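Local coordinates for protein DNA polymerase (Pyrobaculum calidifontis, PDB 5MDN) that probably catalyses template-directed DNA synthesis, adding deoxyribonucleotides to a growing strand with release of diphosphate, as a family B DNA polymerase, at residues A[186-190]-A[329-333]. Residues are numbered along the deposited sequence.
Sequences VVMLA and LMRYV
Strand residues 186-190 pack against one early turn, 329-333, of helix 326-356, with the two axes 9.1 Å apart at closest approach and running in the same general sense at a crossing angle of -39°. The strand is extended except at V187 (phi/psi -77/-47), where a classic beta bulge sets V187 and M188 together opposite E171 of strand 165-172. As a result V187 and M188 are neighbours in sequence yet both send CA-to-CB toward the helix; alternation then resumes, L189 pointing away and A190 toward. L329 (rotamer tp) begins the helical side: its CD2 lies 4.4 Å from V187 CG1, and its CG is 4.3 Å from M188 SD. The M188 side chain, extended beyond chi1 (mtt), reaches across to the helix, where its CE rests 3.7 Å from M330 CB. The CA-to-CB bond of M330 points sideways to the strand, and its side chain also touches V200 and E202 of edge strand 198-202. The strand belongs to the mixed sheet of the RNase H-like exonuclease domain, where 186-193 runs antiparallel to both neighbours, 165-172 and 198-202, and the helix packs on one face. One turn after L329, joined to it by the 3.1 Å backbone hydrogen bond from V333 N to L329 O, V333 points back to the sheet: CG2 lies 4.1 Å from M188 SD and CG1 3.5 Å from A190 CB. Here the backbones come nearest, with 6.6 Å between the CA atoms of A190 and V333, and the V333 side chain is about 4 Å from that of D169, a magnesium ligand of this protein whose ion is not bound to this chain in the model.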
ATOM      1  N   VAL A 186      22.191  10.316  13.999  1.00 68.56           N
ATOM      2  CA  VAL A 186      21.998  10.127  12.563  1.00 66.04           C
ATOM      3  C   VAL A 186      23.358  10.275  11.883  1.00 65.51           C
ATOM      4  O   VAL A 186      23.900  11.379  11.790  1.00 64.88           O
ATOM      5  CB  VAL A 186      20.977  11.118  11.992  1.00 64.41           C
ATOM      6  CG1 VAL A 186      20.921  11.015  10.474  1.00 63.09           C
ATOM      7  CG2 VAL A 186      19.602  10.870  12.595  1.00 63.43           C
ATOM      8  N   VAL A 187      23.911   9.159  11.411  1.00 69.22           N
ATOM      9  CA  VAL A 187      25.294   9.140  10.940  1.00 70.00           C
ATOM     10  C   VAL A 187      25.412   9.771   9.554  1.00 68.61           C
ATOM     11  O   VAL A 187      26.292  10.604   9.311  1.00 66.26           O
ATOM     12  CB  VAL A 187      25.837   7.697  10.969  1.00 73.83           C
ATOM     13  CG1 VAL A 187      26.667   7.388   9.732  1.00 76.93           C
ATOM     14  CG2 VAL A 187      26.653   7.465  12.236  1.00 74.85           C
ATOM     15  N   MET A 188      24.532   9.389   8.628  1.00 67.94           N
ATOM     16  CA  MET A 188      24.567   9.916   7.272  1.00 69.18           C
ATOM     17  C   MET A 188      23.148  10.178   6.790  1.00 67.35           C
ATOM     18  O   MET A 188      22.201   9.499   7.194  1.00 67.25           O
ATOM     19  CB  MET A 188      25.270   8.952   6.304  1.00 72.17           C
ATOM     20  CG  MET A 188      26.782   9.099   6.238  1.00 76.57           C
ATOM     21  SD  MET A 188      27.506   7.959   5.042  1.00 84.01           S
ATOM     22  CE  MET A 188      29.167   8.613   4.905  1.00 84.28           C
ATOM     23  N   LEU A 189      23.014  11.177   5.921  1.00 66.60           N
ATOM     24  CA  LEU A 189      21.727  11.495   5.308  1.00 64.06           C
ATOM     25  C   LEU A 189      22.002  12.031   3.910  1.00 63.74           C
ATOM     26  O   LEU A 189      22.570  13.118   3.766  1.00 66.18           O
ATOM     27  CB  LEU A 189      20.952  12.511   6.147  1.00 63.74           C
ATOM     28  CG  LEU A 189      19.479  12.776   5.819  1.00 63.49           C
ATOM     29  CD1 LEU A 189      18.745  13.256   7.063  1.00 62.49           C
ATOM     30  CD2 LEU A 189      19.324  13.789   4.696  1.00 64.43           C
ATOM     31  N   ALA A 190      21.600  11.279   2.891  1.00 62.38           N
ATOM     32  CA  ALA A 190      21.740  11.712   1.510  1.00 62.74           C
ATOM     33  C   ALA A 190      20.421  12.256   0.980  1.00 62.67           C
ATOM     34  O   ALA A 190      19.339  11.861   1.422  1.00 59.98           O
ATOM     35  CB  ALA A 190      22.215  10.569   0.615  1.00 63.98           C
ATOM     36  N   LEU A 329      30.546   2.954   2.934  1.00 87.01           N
ATOM     37  CA  LEU A 329      29.255   3.191   3.569  1.00 82.20           C
ATOM     38  C   LEU A 329      28.539   4.368   2.924  1.00 77.80           C
ATOM     39  O   LEU A 329      27.304   4.393   2.874  1.00 71.49           O
ATOM     40  CB  LEU A 329      29.440   3.439   5.066  1.00 81.71           C
ATOM     41  CG  LEU A 329      28.176   3.752   5.875  1.00 82.61           C
ATOM     42  CD1 LEU A 329      27.244   2.551   5.913  1.00 83.77           C
ATOM     43  CD2 LEU A 329      28.531   4.210   7.282  1.00 81.19           C
ATOM     44  N   MET A 330      29.297   5.345   2.421  1.00 76.01           N
ATOM     45  CA  MET A 330      28.693   6.463   1.707  1.00 80.30           C
ATOM     46  C   MET A 330      28.050   5.996   0.407  1.00 81.37           C
ATOM     47  O   MET A 330      26.880   6.294   0.141  1.00 90.83           O
ATOM     48  CB  MET A 330      29.753   7.528   1.426  1.00 81.88           C
ATOM     49  CG  MET A 330      29.200   8.890   1.055  1.00 84.35           C
ATOM     50  SD  MET A 330      30.507  10.047   0.611  1.00 93.42           S
ATOM     51  CE  MET A 330      29.961  11.518   1.471  1.00 91.64           C
ATOM     52  N   ARG A 331      28.790   5.232  -0.401  1.00 84.89           N
ATOM     53  CA  ARG A 331      28.244   4.767  -1.672  1.00 82.55           C
ATOM     54  C   ARG A 331      27.051   3.844  -1.464  1.00 76.42           C
ATOM     55  O   ARG A 331      26.143   3.804  -2.304  1.00 72.62           O
ATOM     56  CB  ARG A 331      29.332   4.086  -2.499  1.00 87.36           C
ATOM     57  CG  ARG A 331      28.873   3.744  -3.899  1.00 90.13           C
ATOM     58  CD  ARG A 331      29.811   4.339  -4.928  1.00 92.69           C
ATOM     59  NE  ARG A 331      29.154   4.501  -6.223  1.00 94.59           N
ATOM     60  CZ  ARG A 331      29.562   5.341  -7.169  1.00 91.06           C
ATOM     61  NH1 ARG A 331      30.631   6.102  -6.970  1.00 89.80           N
ATOM     62  NH2 ARG A 331      28.902   5.423  -8.315  1.00 88.44           N
ATOM     63  N   TYR A 332      27.036   3.095  -0.361  1.00 78.81           N
ATOM     64  CA  TYR A 332      25.831   2.368   0.019  1.00 74.81           C
ATOM     65  C   TYR A 332      24.659   3.329   0.190  1.00 69.85           C
ATOM     66  O   TYR A 332      23.546   3.063  -0.280  1.00 72.33           O
ATOM     67  CB  TYR A 332      26.085   1.580   1.306  1.00 74.64           C
ATOM     68  CG  TYR A 332      24.863   0.897   1.886  1.00 75.87           C
ATOM     69  CD1 TYR A 332      24.372  -0.283   1.337  1.00 75.11           C
ATOM     70  CD2 TYR A 332      24.208   1.426   2.991  1.00 75.66           C
ATOM     71  CE1 TYR A 332      23.257  -0.908   1.868  1.00 74.91           C
ATOM     72  CE2 TYR A 332      23.096   0.808   3.528  1.00 76.16           C
ATOM     73  CZ  TYR A 332      22.624  -0.360   2.963  1.00 74.80           C
ATOM     74  OH  TYR A 332      21.517  -0.981   3.491  1.00 73.04           O
ATOM     75  N   VAL A 333      24.895   4.451   0.872  1.00 69.33           N
ATOM     76  CA  VAL A 333      23.844   5.444   1.069  1.00 68.44           C
ATOM     77  C   VAL A 333      23.460   6.094  -0.258  1.00 68.95           C
ATOM     78  O   VAL A 333      22.278   6.354  -0.513  1.00 72.67           O
ATOM     79  CB  VAL A 333      24.296   6.480   2.116  1.00 70.06           C
ATOM     80  CG1 VAL A 333      23.388   7.684   2.109  1.00 70.74           C
ATOM     81  CG2 VAL A 333      24.340   5.851   3.496  1.00 70.04           C
TER